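Local structure of aldolase (Escherichia coli, 6VOP) at residues Leu38-Gly50 against Leu61-Lys75. The protein is a putative class II aldolase of the aldolase and adducin N-terminal domain family, whose precise role is not established. The protein carries 2 engineered substitutions. Residues are numbered along the deposited sequence; the frame is centred on the assembly and turned at random.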
ATOM      1  N   LEU A  38     -29.073   3.785   3.612  1.00 42.09           N
ATOM      2  CA  LEU A  38     -30.491   3.951   3.906  1.00 31.40           C
ATOM      3  C   LEU A  38     -30.894   2.970   5.001  1.00 32.12           C
ATOM      4  O   LEU A  38     -30.704   1.758   4.855  1.00 33.15           O
ATOM      5  CB  LEU A  38     -31.341   3.728   2.657  1.00 34.28           C
ATOM      6  CG  LEU A  38     -31.616   4.939   1.765  1.00 48.50           C
ATOM      7  CD1 LEU A  38     -32.774   4.648   0.823  1.00 41.51           C
ATOM      8  CD2 LEU A  38     -31.898   6.176   2.601  1.00 47.67           C
ATOM      9  N   LEU A  39     -31.446   3.497   6.086  1.00 33.05           N
ATOM     10  CA  LEU A  39     -31.982   2.666   7.149  1.00 38.43           C
ATOM     11  C   LEU A  39     -33.328   2.082   6.729  1.00 44.06           C
ATOM     12  O   LEU A  39     -33.962   2.577   5.792  1.00 45.92           O
ATOM     13  CB  LEU A  39     -32.124   3.489   8.427  1.00 32.90           C
ATOM     14  CG  LEU A  39     -30.817   3.982   9.046  1.00 30.03           C
ATOM     15  CD1 LEU A  39     -31.067   5.204   9.911  1.00 36.07           C
ATOM     16  CD2 LEU A  39     -30.160   2.879   9.854  1.00 30.43           C
ATOM     17  N   PRO A  40     -33.780   1.011   7.393  1.00 46.71           N
ATOM     18  CA  PRO A  40     -35.077   0.417   7.022  1.00 43.62           C
ATOM     19  C   PRO A  40     -36.236   1.403   7.021  1.00 50.72           C
ATOM     20  O   PRO A  40     -37.115   1.311   6.155  1.00 57.36           O
ATOM     21  CB  PRO A  40     -35.267  -0.677   8.081  1.00 45.96           C
ATOM     22  CG  PRO A  40     -33.889  -1.061   8.469  1.00 43.30           C
ATOM     23  CD  PRO A  40     -33.064   0.191   8.389  1.00 50.95           C
ATOM     24  N   ASP A  41     -36.260   2.351   7.961  1.00 49.42           N
ATOM     25  CA  ASP A  41     -37.354   3.313   8.033  1.00 55.18           C
ATOM     26  C   ASP A  41     -37.295   4.365   6.932  1.00 43.90           C
ATOM     27  O   ASP A  41     -38.221   5.178   6.827  1.00 44.42           O
ATOM     28  CB  ASP A  41     -37.366   3.998   9.404  1.00 63.36           C
ATOM     29  CG  ASP A  41     -36.047   4.677   9.734  1.00 68.32           C
ATOM     30  OD1 ASP A  41     -35.107   4.592   8.917  1.00 70.26           O
ATOM     31  OD2 ASP A  41     -35.950   5.301  10.813  1.00 72.35           O
ATOM     32  N   GLY A  42     -36.241   4.374   6.117  1.00 40.97           N
ATOM     33  CA  GLY A  42     -36.081   5.336   5.054  1.00 40.43           C
ATOM     34  C   GLY A  42     -35.110   6.458   5.358  1.00 41.13           C
ATOM     35  O   GLY A  42     -34.686   7.159   4.432  1.00 40.27           O
ATOM     36  N   ASN A  43     -34.746   6.645   6.625  1.00 40.21           N
ATOM     37  CA  ASN A  43     -33.821   7.703   6.996  1.00 32.49           C
ATOM     38  C   ASN A  43     -32.395   7.337   6.590  1.00 30.60           C
ATOM     39  O   ASN A  43     -32.079   6.187   6.275  1.00 31.26           O
ATOM     40  CB  ASN A  43     -33.891   7.976   8.498  1.00 31.79           C
ATOM     41  CG  ASN A  43     -35.212   8.584   8.916  1.00 36.91           C
ATOM     42  OD1 ASN A  43     -35.829   9.334   8.160  1.00 40.21           O
ATOM     43  ND2 ASN A  43     -35.654   8.265  10.129  1.00 35.23           N
ATOM     44  N   LEU A  44     -31.526   8.339   6.608  1.00 34.48           N
ATOM     45  CA  LEU A  44     -30.144   8.180   6.186  1.00 35.62           C
ATOM     46  C   LEU A  44     -29.219   8.042   7.387  1.00 40.51           C
ATOM     47  O   LEU A  44     -29.458   8.612   8.454  1.00 35.84           O
ATOM     48  CB  LEU A  44     -29.691   9.364   5.332  1.00 32.51           C
ATOM     49  CG  LEU A  44     -30.066   9.365   3.852  1.00 37.08           C
ATOM     50  CD1 LEU A  44     -31.535   9.717   3.653  1.00 31.56           C
ATOM     51  CD2 LEU A  44     -29.170  10.335   3.104  1.00 37.49           C
ATOM     52  N   LEU A  45     -28.146   7.282   7.188  1.00 34.55           N
ATOM     53  CA  LEU A  45     -27.072   7.141   8.164  1.00 25.61           C
ATOM     54  C   LEU A  45     -25.781   7.524   7.456  1.00 24.38           C
ATOM     55  O   LEU A  45     -25.305   6.785   6.592  1.00 38.50           O
ATOM     56  CB  LEU A  45     -27.010   5.712   8.704  1.00 25.51           C
ATOM     57  CG  LEU A  45     -26.117   5.438   9.912  1.00 28.97           C
ATOM     58  CD1 LEU A  45     -26.734   6.005  11.181  1.00 29.20           C
ATOM     59  CD2 LEU A  45     -25.886   3.943  10.046  1.00 32.26           C
ATOM     60  N   ALA A  46     -25.221   8.680   7.806  1.00 26.37           N
ATOM     61  CA  ALA A  46     -24.090   9.234   7.075  1.00 31.31           C
ATOM     62  C   ALA A  46     -22.958   9.603   8.022  1.00 30.80           C
ATOM     63  O   ALA A  46     -23.176   9.886   9.204  1.00 36.42           O
ATOM     64  CB  ALA A  46     -24.497  10.472   6.262  1.00 25.21           C
ATOM     65  N   THR A  47     -21.744   9.602   7.483  1.00 24.97           N
ATOM     66  CA  THR A  47     -20.588  10.001   8.265  1.00 26.13           C
ATOM     67  C   THR A  47     -20.592  11.514   8.458  1.00 31.81           C
ATOM     68  O   THR A  47     -20.901  12.260   7.522  1.00 41.37           O
ATOM     69  CB  THR A  47     -19.298   9.568   7.579  1.00 30.99           C
ATOM     70  OG1 THR A  47     -19.140  10.301   6.358  1.00 37.06           O
ATOM     71  CG2 THR A  47     -19.340   8.082   7.271  1.00 25.04           C
ATOM     72  N   PRO A  48     -20.256  11.996   9.647  1.00 33.91           N
ATOM     73  CA  PRO A  48     -20.360  13.430   9.931  1.00 34.24           C
ATOM     74  C   PRO A  48     -19.208  14.217   9.317  1.00 33.52           C
ATOM     75  O   PRO A  48     -18.205  13.669   8.861  1.00 38.73           O
ATOM     76  CB  PRO A  48     -20.320  13.484  11.459  1.00 37.84           C
ATOM     77  CG  PRO A  48     -19.535  12.281  11.851  1.00 38.04           C
ATOM     78  CD  PRO A  48     -19.836  11.221  10.827  1.00 33.83           C
ATOM     79  N   THR A  49     -19.380  15.536   9.317  1.00 35.69           N
ATOM     80  CA  THR A  49     -18.376  16.431   8.761  1.00 51.88           C
ATOM     81  C   THR A  49     -17.168  16.527   9.687  1.00 62.18           C
ATOM     82  O   THR A  49     -17.274  16.364  10.906  1.00 62.74           O
ATOM     83  CB  THR A  49     -18.965  17.824   8.528  1.00 54.57           C
ATOM     84  OG1 THR A  49     -17.978  18.672   7.928  1.00 67.79           O
ATOM     85  CG2 THR A  49     -19.419  18.443   9.843  1.00 43.55           C
ATOM     86  N   GLY A  50     -16.011  16.797   9.091  1.00 73.46           N
ATOM     87  CA  GLY A  50     -14.779  16.901   9.858  1.00 83.14           C
ATOM     88  C   GLY A  50     -14.424  15.631  10.597  1.00 82.05           C
ATOM     89  O   GLY A  50     -13.884  15.690  11.709  1.00 83.98           O
ATOM     90  N   LEU A  61     -22.616   8.919  14.373  1.00 38.20           N
ATOM     91  CA  LEU A  61     -22.934   8.996  12.957  1.00 27.33           C
ATOM     92  C   LEU A  61     -24.204   9.811  12.748  1.00 34.49           C
ATOM     93  O   LEU A  61     -25.148   9.735  13.538  1.00 33.60           O
ATOM     94  CB  LEU A  61     -23.104   7.591  12.377  1.00 39.75           C
ATOM     95  CG  LEU A  61     -21.826   6.775  12.170  1.00 34.81           C
ATOM     96  CD1 LEU A  61     -22.149   5.330  11.820  1.00 25.83           C
ATOM     97  CD2 LEU A  61     -20.970   7.412  11.086  1.00 36.69           C
ATOM     98  N   SER A  62     -24.220  10.597  11.676  1.00 35.70           N
ATOM     99  CA  SER A  62     -25.347  11.481  11.415  1.00 27.35           C
ATOM    100  C   SER A  62     -26.577  10.688  10.986  1.00 32.63           C
ATOM    101  O   SER A  62     -26.480   9.584  10.443  1.00 36.14           O
ATOM    102  CB  SER A  62     -24.987  12.501  10.336  1.00 26.91           C
ATOM    103  OG  SER A  62     -23.774  13.162  10.650  1.00 29.97           O
ATOM    104  N   LYS A  63     -27.747  11.271  11.242  1.00 37.49           N
ATOM    105  CA  LYS A  63     -29.033  10.690  10.868  1.00 32.96           C
ATOM    106  C   LYS A  63     -29.850  11.790  10.205  1.00 32.49           C
ATOM    107  O   LYS A  63     -30.184  12.791  10.849  1.00 27.65           O
ATOM    108  CB  LYS A  63     -29.753  10.116  12.090  1.00 27.12           C
ATOM    109  CG  LYS A  63     -30.897   9.167  11.777  1.00 27.85           C
ATOM    110  CD  LYS A  63     -31.371   8.460  13.039  1.00 40.99           C
ATOM    111  CE  LYS A  63     -32.664   7.696  12.805  1.00 48.70           C
ATOM    112  NZ  LYS A  63     -33.278   7.238  14.086  1.00 50.48           N
ATOM    113  N   VAL A  64     -30.154  11.620   8.920  1.00 27.15           N
ATOM    114  CA  VAL A  64     -30.834  12.637   8.125  1.00 38.03           C
ATOM    115  C   VAL A  64     -32.077  12.020   7.497  1.00 37.45           C
ATOM    116  O   VAL A  64     -32.036  10.892   6.995  1.00 40.13           O
ATOM    117  CB  VAL A  64     -29.909  13.225   7.037  1.00 28.59           C
ATOM    118  CG1 VAL A  64     -30.609  14.348   6.289  1.00 30.45           C
ATOM    119  CG2 VAL A  64     -28.608  13.724   7.653  1.00 33.25           C
ATOM    120  N   ALA A  65     -33.179  12.765   7.524  1.00 42.11           N
ATOM    121  CA  ALA A  65     -34.413  12.322   6.899  1.00 43.97           C
ATOM    122  C   ALA A  65     -34.338  12.497   5.384  1.00 35.66           C
ATOM    123  O   ALA A  65     -33.425  13.124   4.844  1.00 34.19           O
ATOM    124  CB  ALA A  65     -35.607  13.088   7.466  1.00 37.17           C
ATOM    125  N   ALA A  66     -35.331  11.930   4.693  1.00 47.66           N
ATOM    126  CA  ALA A  66     -35.342  11.985   3.234  1.00 48.18           C
ATOM    127  C   ALA A  66     -35.435  13.417   2.719  1.00 42.99           C
ATOM    128  O   ALA A  66     -34.916  13.723   1.639  1.00 38.26           O
ATOM    129  CB  ALA A  66     -36.497  11.146   2.687  1.00 40.83           C
ATOM    130  N   ASP A  67     -36.080  14.308   3.471  1.00 45.23           N
ATOM    131  CA  ASP A  67     -36.204  15.701   3.064  1.00 51.08           C
ATOM    132  C   ASP A  67     -34.975  16.535   3.410  1.00 50.47           C
ATOM    133  O   ASP A  67     -34.959  17.735   3.112  1.00 47.93           O
ATOM    134  CB  ASP A  67     -37.448  16.327   3.702  1.00 57.01           C
ATOM    135  CG  ASP A  67     -37.539  16.057   5.189  1.00 60.16           C
ATOM    136  OD1 ASP A  67     -36.645  16.513   5.932  1.00 59.57           O
ATOM    137  OD2 ASP A  67     -38.504  15.390   5.616  1.00 63.83           O
ATOM    138  N   GLY A  68     -33.958  15.941   4.027  1.00 52.56           N
ATOM    139  CA  GLY A  68     -32.741  16.648   4.360  1.00 47.12           C
ATOM    140  C   GLY A  68     -32.659  17.190   5.771  1.00 38.40           C
ATOM    141  O   GLY A  68     -31.709  17.921   6.077  1.00 34.21           O
ATOM    142  N   GLU A  69     -33.613  16.858   6.637  1.00 38.08           N
ATOM    143  CA  GLU A  69     -33.606  17.357   8.006  1.00 32.73           C
ATOM    144  C   GLU A  69     -32.598  16.575   8.838  1.00 38.33           C
ATOM    145  O   GLU A  69     -32.684  15.346   8.938  1.00 33.98           O
ATOM    146  CB  GLU A  69     -34.997  17.259   8.626  1.00 35.04           C
ATOM    147  CG  GLU A  69     -35.037  17.663  10.090  1.00 35.50           C
ATOM    148  CD  GLU A  69     -36.448  17.743  10.635  1.00 44.05           C
ATOM    149  OE1 GLU A  69     -36.617  18.231  11.772  1.00 47.71           O
ATOM    150  OE2 GLU A  69     -37.384  17.318   9.925  1.00 43.75           O
ATOM    151  N   TRP A  70     -31.649  17.289   9.432  1.00 41.57           N
ATOM    152  CA  TRP A  70     -30.684  16.679  10.337  1.00 32.61           C
ATOM    153  C   TRP A  70     -31.386  16.294  11.636  1.00 37.96           C
ATOM    154  O   TRP A  70     -31.876  17.161  12.369  1.00 38.45           O
ATOM    155  CB  TRP A  70     -29.536  17.655  10.585  1.00 29.16           C
ATOM    156  CG  TRP A  70     -28.547  17.245  11.631  1.00 38.56           C
ATOM    157  CD1 TRP A  70     -28.284  15.980  12.070  1.00 29.62           C
ATOM    158  CD2 TRP A  70     -27.680  18.114  12.370  1.00 40.12           C
ATOM    159  NE1 TRP A  70     -27.310  16.008  13.040  1.00 38.16           N
ATOM    160  CE2 TRP A  70     -26.922  17.307  13.240  1.00 36.30           C
ATOM    161  CE3 TRP A  70     -27.472  19.498  12.378  1.00 29.18           C
ATOM    162  CZ2 TRP A  70     -25.975  17.838  14.113  1.00 30.02           C
ATOM    163  CZ3 TRP A  70     -26.529  20.022  13.244  1.00 36.33           C
ATOM    164  CH2 TRP A  70     -25.793  19.194  14.099  1.00 34.05           C
ATOM    165  N   LEU A  71     -31.445  14.989  11.914  1.00 31.59           N
ATOM    166  CA  LEU A  71     -32.219  14.447  13.027  1.00 37.73           C
ATOM    167  C   LEU A  71     -31.388  14.227  14.286  1.00 43.66           C
ATOM    168  O   LEU A  71     -31.758  14.707  15.361  1.00 51.08           O
ATOM    169  CB  LEU A  71     -32.886  13.130  12.609  1.00 34.90           C
ATOM    170  CG  LEU A  71     -33.944  13.224  11.507  1.00 36.10           C
ATOM    171  CD1 LEU A  71     -34.476  11.847  11.133  1.00 37.62           C
ATOM    172  CD2 LEU A  71     -35.076  14.144  11.935  1.00 38.54           C
ATOM    173  N   SER A  72     -30.276  13.502  14.180  1.00 33.12           N
ATOM    174  CA  SER A  72     -29.461  13.180  15.342  1.00 35.34           C
ATOM    175  C   SER A  72     -28.009  13.042  14.905  1.00 36.79           C
ATOM    176  O   SER A  72     -27.674  13.199  13.727  1.00 41.44           O
ATOM    177  CB  SER A  72     -29.956  11.905  16.029  1.00 36.31           C
ATOM    178  OG  SER A  72     -29.651  10.762  15.252  1.00 44.77           O
ATOM    179  N   GLY A  73     -27.144  12.743  15.871  1.00 34.63           N
ATOM    180  CA  GLY A  73     -25.728  12.587  15.603  1.00 38.67           C
ATOM    181  C   GLY A  73     -25.048  13.916  15.318  1.00 37.08           C
ATOM    182  O   GLY A  73     -25.647  14.989  15.356  1.00 32.40           O
ATOM    183  N   ASP A  74     -23.753  13.823  15.025  1.00 39.39           N
ATOM    184  CA  ASP A  74     -22.970  15.000  14.692  1.00 34.99           C
ATOM    185  C   ASP A  74     -23.448  15.605  13.374  1.00 33.12           C
ATOM    186  O   ASP A  74     -24.244  15.016  12.636  1.00 36.13           O
ATOM    187  CB  ASP A  74     -21.485  14.650  14.602  1.00 37.39           C
ATOM    188  CG  ASP A  74     -20.829  14.539  15.960  1.00 43.41           C
ATOM    189  OD1 ASP A  74     -21.446  14.969  16.957  1.00 42.72           O
ATOM    190  OD2 ASP A  74     -19.691  14.025  16.030  1.00 46.96           O
ATOM    191  N   LYS A  75     -22.949  16.799  13.083  1.00 35.34           N
ATOM    192  CA  LYS A  75     -23.317  17.505  11.865  1.00 41.41           C
ATOM    193  C   LYS A  75     -22.919  16.681  10.646  1.00 49.35           C
ATOM    194  O   LYS A  75     -21.746  16.296  10.523  1.00 45.92           O
ATOM    195  CB  LYS A  75     -22.644  18.875  11.828  1.00 45.02           C
ATOM    196  CG  LYS A  75     -22.876  19.667  10.552  1.00 43.13           C
ATOM    197  CD  LYS A  75     -24.304  20.170  10.452  1.00 50.91           C
ATOM    198  CE  LYS A  75     -24.342  21.661  10.145  1.00 42.13           C
ATOM    199  NZ  LYS A  75     -23.088  22.131   9.496  1.00 43.47           N
TER
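Leu44 and Val64 pair across two antiparallel strands: Leu44 N donates to Val64 O at 2.6 Å, and Val64 N returns a bond to Leu44 O. Two residues on, Ala46 and Ser62 repeat the exchange, Ser62 N lying 2.8 Å from Ala46 O. All four side chains share one sheet face. Helix 80-89 covers Leu44 and Ala46, and Pro76 touches Val64, which suits apolar residues; the small Ser62 fits because its OG donates to Asp74 O while lying against Pro48.

Lys63 turns to the other face. With CG anti to the backbone N (chi1 -164°), its chain runs out extended over residues 39-44: CB and CG pass Leu44 O, CG at 3.7 Å, and CE comes to rest over Leu39 CD1 and Asn43 ND2, each 4.1 Å away. The long aliphatic stem thus packs while NZ reaches a weak, long ion pair with Glu8 of helix 7-24.

Past strand 44-46, the compact Pro48 ring packs on Asp74 CB and Leu61 CD2. Exposed Thr49 lays its methyl along Lys75, and its N bonds straight to Lys75 O (169°). Strand 62-64 also pairs with strand 70-72, where a classic beta bulge sets Leu71 and Ser72 opposite Lys63, completing an antiparallel sheet edge of the AraD-like class II aldolase fold.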